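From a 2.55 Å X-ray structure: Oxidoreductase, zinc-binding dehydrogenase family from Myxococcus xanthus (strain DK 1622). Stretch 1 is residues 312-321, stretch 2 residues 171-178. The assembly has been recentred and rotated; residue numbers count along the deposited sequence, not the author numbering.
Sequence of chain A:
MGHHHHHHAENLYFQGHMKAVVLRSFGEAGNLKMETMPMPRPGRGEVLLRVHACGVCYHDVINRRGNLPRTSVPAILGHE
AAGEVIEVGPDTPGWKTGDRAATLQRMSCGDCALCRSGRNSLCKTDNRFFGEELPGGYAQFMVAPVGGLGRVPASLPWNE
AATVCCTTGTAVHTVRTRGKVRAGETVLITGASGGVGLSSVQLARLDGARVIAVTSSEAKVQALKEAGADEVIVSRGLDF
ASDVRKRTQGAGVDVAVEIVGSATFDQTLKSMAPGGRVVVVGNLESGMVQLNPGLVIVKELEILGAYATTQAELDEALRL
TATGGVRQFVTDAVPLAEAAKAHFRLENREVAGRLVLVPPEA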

# COMPACT_ATOMS: atom_id res chain seq x y z
N ALA A 312 11.60 18.71 -5.29
CA ALA A 312 12.25 18.79 -3.99
C ALA A 312 13.11 17.57 -3.72
O ALA A 312 14.22 17.69 -3.20
CB ALA A 312 11.20 18.96 -2.88
N GLU A 313 12.61 16.38 -4.06
CA GLU A 313 13.36 15.16 -3.82
C GLU A 313 14.65 15.13 -4.62
O GLU A 313 15.69 14.68 -4.13
CB GLU A 313 12.50 13.94 -4.15
CG GLU A 313 11.29 13.78 -3.25
CD GLU A 313 10.20 12.94 -3.88
OE1 GLU A 313 10.37 12.51 -5.04
OE2 GLU A 313 9.17 12.72 -3.22
N LEU A 314 14.61 15.61 -5.87
CA LEU A 314 15.82 15.65 -6.68
C LEU A 314 16.83 16.64 -6.10
O LEU A 314 18.03 16.35 -6.04
CB LEU A 314 15.48 16.00 -8.12
CG LEU A 314 16.69 16.13 -9.07
CD1 LEU A 314 17.51 14.84 -9.09
CD2 LEU A 314 16.24 16.49 -10.48
N ASP A 315 16.37 17.82 -5.69
CA ASP A 315 17.26 18.77 -5.03
C ASP A 315 17.93 18.12 -3.82
O ASP A 315 19.14 18.30 -3.61
CB ASP A 315 16.49 20.02 -4.59
CG ASP A 315 16.12 20.92 -5.76
OD1 ASP A 315 16.86 20.92 -6.77
OD2 ASP A 315 15.11 21.64 -5.66
N GLU A 316 17.17 17.36 -3.04
CA GLU A 316 17.75 16.67 -1.89
C GLU A 316 18.67 15.54 -2.32
O GLU A 316 19.76 15.36 -1.76
CB GLU A 316 16.63 16.14 -0.99
CG GLU A 316 17.11 15.42 0.26
CD GLU A 316 17.90 16.33 1.19
OE1 GLU A 316 17.92 17.56 0.96
OE2 GLU A 316 18.50 15.81 2.16
N ALA A 317 18.25 14.76 -3.32
CA ALA A 317 19.09 13.67 -3.81
C ALA A 317 20.41 14.20 -4.35
O ALA A 317 21.48 13.66 -4.03
CB ALA A 317 18.34 12.88 -4.89
N LEU A 318 20.36 15.24 -5.17
CA LEU A 318 21.58 15.85 -5.68
C LEU A 318 22.46 16.34 -4.53
O LEU A 318 23.69 16.21 -4.59
CB LEU A 318 21.24 17.00 -6.62
CG LEU A 318 20.54 16.61 -7.92
CD1 LEU A 318 19.97 17.83 -8.62
CD2 LEU A 318 21.49 15.86 -8.84
N ARG A 319 21.85 16.89 -3.48
CA ARG A 319 22.63 17.35 -2.34
C ARG A 319 23.31 16.18 -1.63
O ARG A 319 24.46 16.29 -1.20
CB ARG A 319 21.73 18.11 -1.37
CG ARG A 319 22.49 18.83 -0.27
CD ARG A 319 21.56 19.36 0.81
NE ARG A 319 20.87 18.28 1.52
CZ ARG A 319 21.44 17.49 2.43
NH1 ARG A 319 22.72 17.66 2.75
NH2 ARG A 319 20.73 16.54 3.02
N LEU A 320 22.61 15.05 -1.51
CA LEU A 320 23.19 13.90 -0.83
C LEU A 320 24.40 13.35 -1.57
O LEU A 320 25.34 12.85 -0.94
CB LEU A 320 22.12 12.81 -0.66
CG LEU A 320 21.01 13.13 0.34
CD1 LEU A 320 19.87 12.14 0.20
CD2 LEU A 320 21.55 13.11 1.77
N THR A 321 24.40 13.42 -2.90
CA THR A 321 25.54 12.93 -3.66
C THR A 321 26.74 13.85 -3.52
O THR A 321 27.88 13.39 -3.42
CB THR A 321 25.16 12.77 -5.13
OG1 THR A 321 23.94 12.03 -5.24
CG2 THR A 321 26.26 12.03 -5.88
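Stretch 2, residues 171-178: AVHTVRTR

Stretch 2 is helical throughout, part of a helix that begins earlier in the chain, and it packs across the helix of stretch 1. The two axes come within 9.4 Å of each other, and their N-to-C directions make an angle of 107°, so the helices cross steeply rather than running side by side. Such a crossing confines contact to a short patch, and the two stretches together bury 345 Å². The closest CA pair is Val172 CA and Glu313 CA, 6.1 Å apart.

Ala171 makes no contact with stretch 1. Its CA-to-CB bond points sideways, and its carbonyl accepts the hydrogen bond from Val175 N to Ala171 O at 2.6 Å, an ordinary i to i+4 helical link.

Val172 points toward stretch 1 and is the apolar centre of the contact. With chi1 at 172° (t), its CG1 lies 3.9 Å from Glu313 CB, while its CG2 lies 4.0 Å from Ala317 CB and 4.1 Å from Leu320 CD1. The valine therefore touches three residues spread over two turns of the other helix. Its carbonyl also marks a change in the backbone: Val172 O receives Arg176 N at 2.9 Å and Thr177 N at 3.2 Å, and the next link, Arg178 N to His173 O at 2.9 Å, again spans five residues. This is the evidence for a wider pi-type turn over 172-178.

The CA-to-CB bond of His173 points sideways to stretch 1, yet its ring reaches it. His173 ND1 donates to Glu313 OE2 at 2.7 Å, with an N-H...O angle of 132°, short but clearly bent. The 3.5 Å separation of His173 ND1 from Glu313 OE1 has a poor angle and is not a hydrogen bond.

Thr174 points away, and Val175 is out of reach. Arg176 turns toward stretch 1 again, its chi2 and chi3 both t, extending the chain. Arg176 NH1 donates to Glu316 OE2 at 3.2 Å, with an N-H...O angle of 155°, forming a salt bridge at the edge of the guanidinium, while Leu320 CD1 lies over one face. The same carboxylate is held within stretch 1 by Arg319, whose NH2 is 2.5 Å from Glu316 OE2, a very short contact, and whose NE is 3.1 Å from Glu316 OE1.

Thr177 also points toward stretch 1, and its OG1 donates to Glu313 OE2 at 3.0 Å. That oxygen thus accepts from both His173 and Thr177, tying two side chains of stretch 2 to one acceptor. The CA-to-CB bond of Arg178 points sideways, and the residue makes no contact with stretch 1.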

# COMPACT_ATOMS: atom_id res chain seq x y z
N ALA A 171 15.25 6.83 -4.62
CA ALA A 171 15.47 6.36 -3.26
C ALA A 171 14.87 7.32 -2.24
O ALA A 171 14.22 6.90 -1.28
CB ALA A 171 16.96 6.17 -3.00
N VAL A 172 15.08 8.63 -2.43
CA VAL A 172 14.50 9.62 -1.52
C VAL A 172 12.99 9.47 -1.49
O VAL A 172 12.38 9.41 -0.42
CB VAL A 172 14.92 11.04 -1.94
CG1 VAL A 172 14.17 12.09 -1.11
CG2 VAL A 172 16.43 11.22 -1.77
N HIS A 173 12.36 9.41 -2.66
CA HIS A 173 10.91 9.26 -2.72
C HIS A 173 10.46 7.98 -2.03
O HIS A 173 9.47 7.97 -1.30
CB HIS A 173 10.45 9.29 -4.18
CG HIS A 173 8.96 9.34 -4.34
ND1 HIS A 173 8.17 10.23 -3.65
CD2 HIS A 173 8.12 8.61 -5.11
CE1 HIS A 173 6.90 10.05 -3.99
NE2 HIS A 173 6.85 9.07 -4.88
N THR A 174 11.20 6.89 -2.25
CA THR A 174 10.83 5.59 -1.68
C THR A 174 11.14 5.52 -0.19
O THR A 174 10.27 5.20 0.62
CB THR A 174 11.56 4.47 -2.43
OG1 THR A 174 11.28 4.57 -3.83
CG2 THR A 174 11.12 3.10 -1.92
N VAL A 175 12.39 5.80 0.18
CA VAL A 175 12.83 5.60 1.55
C VAL A 175 12.19 6.62 2.48
O VAL A 175 11.74 6.28 3.58
CB VAL A 175 14.37 5.66 1.62
CG1 VAL A 175 14.87 5.49 3.05
CG2 VAL A 175 14.99 4.60 0.71
N ARG A 176 12.15 7.89 2.06
CA ARG A 176 11.75 8.98 2.95
C ARG A 176 10.31 9.42 2.74
O ARG A 176 9.47 9.26 3.63
CB ARG A 176 12.68 10.18 2.73
CG ARG A 176 14.07 9.98 3.26
CD ARG A 176 14.84 11.27 3.19
NE ARG A 176 16.19 11.13 3.72
CZ ARG A 176 17.12 12.09 3.65
NH1 ARG A 176 16.84 13.25 3.07
NH2 ARG A 176 18.32 11.88 4.16
N THR A 177 10.00 9.97 1.57
CA THR A 177 8.69 10.57 1.34
C THR A 177 7.58 9.55 1.57
O THR A 177 6.62 9.81 2.30
CB THR A 177 8.61 11.14 -0.08
OG1 THR A 177 9.89 11.68 -0.45
CG2 THR A 177 7.56 12.22 -0.15
N ARG A 178 7.71 8.37 0.96
CA ARG A 178 6.69 7.33 1.07
C ARG A 178 6.98 6.37 2.22
O ARG A 178 6.10 6.12 3.05
CB ARG A 178 6.59 6.57 -0.25
CG ARG A 178 6.17 7.44 -1.43
CD ARG A 178 4.70 7.82 -1.35
NE ARG A 178 3.84 6.65 -1.46
CZ ARG A 178 2.54 6.65 -1.18
NH1 ARG A 178 1.94 7.76 -0.78
NH2 ARG A 178 1.84 5.53 -1.31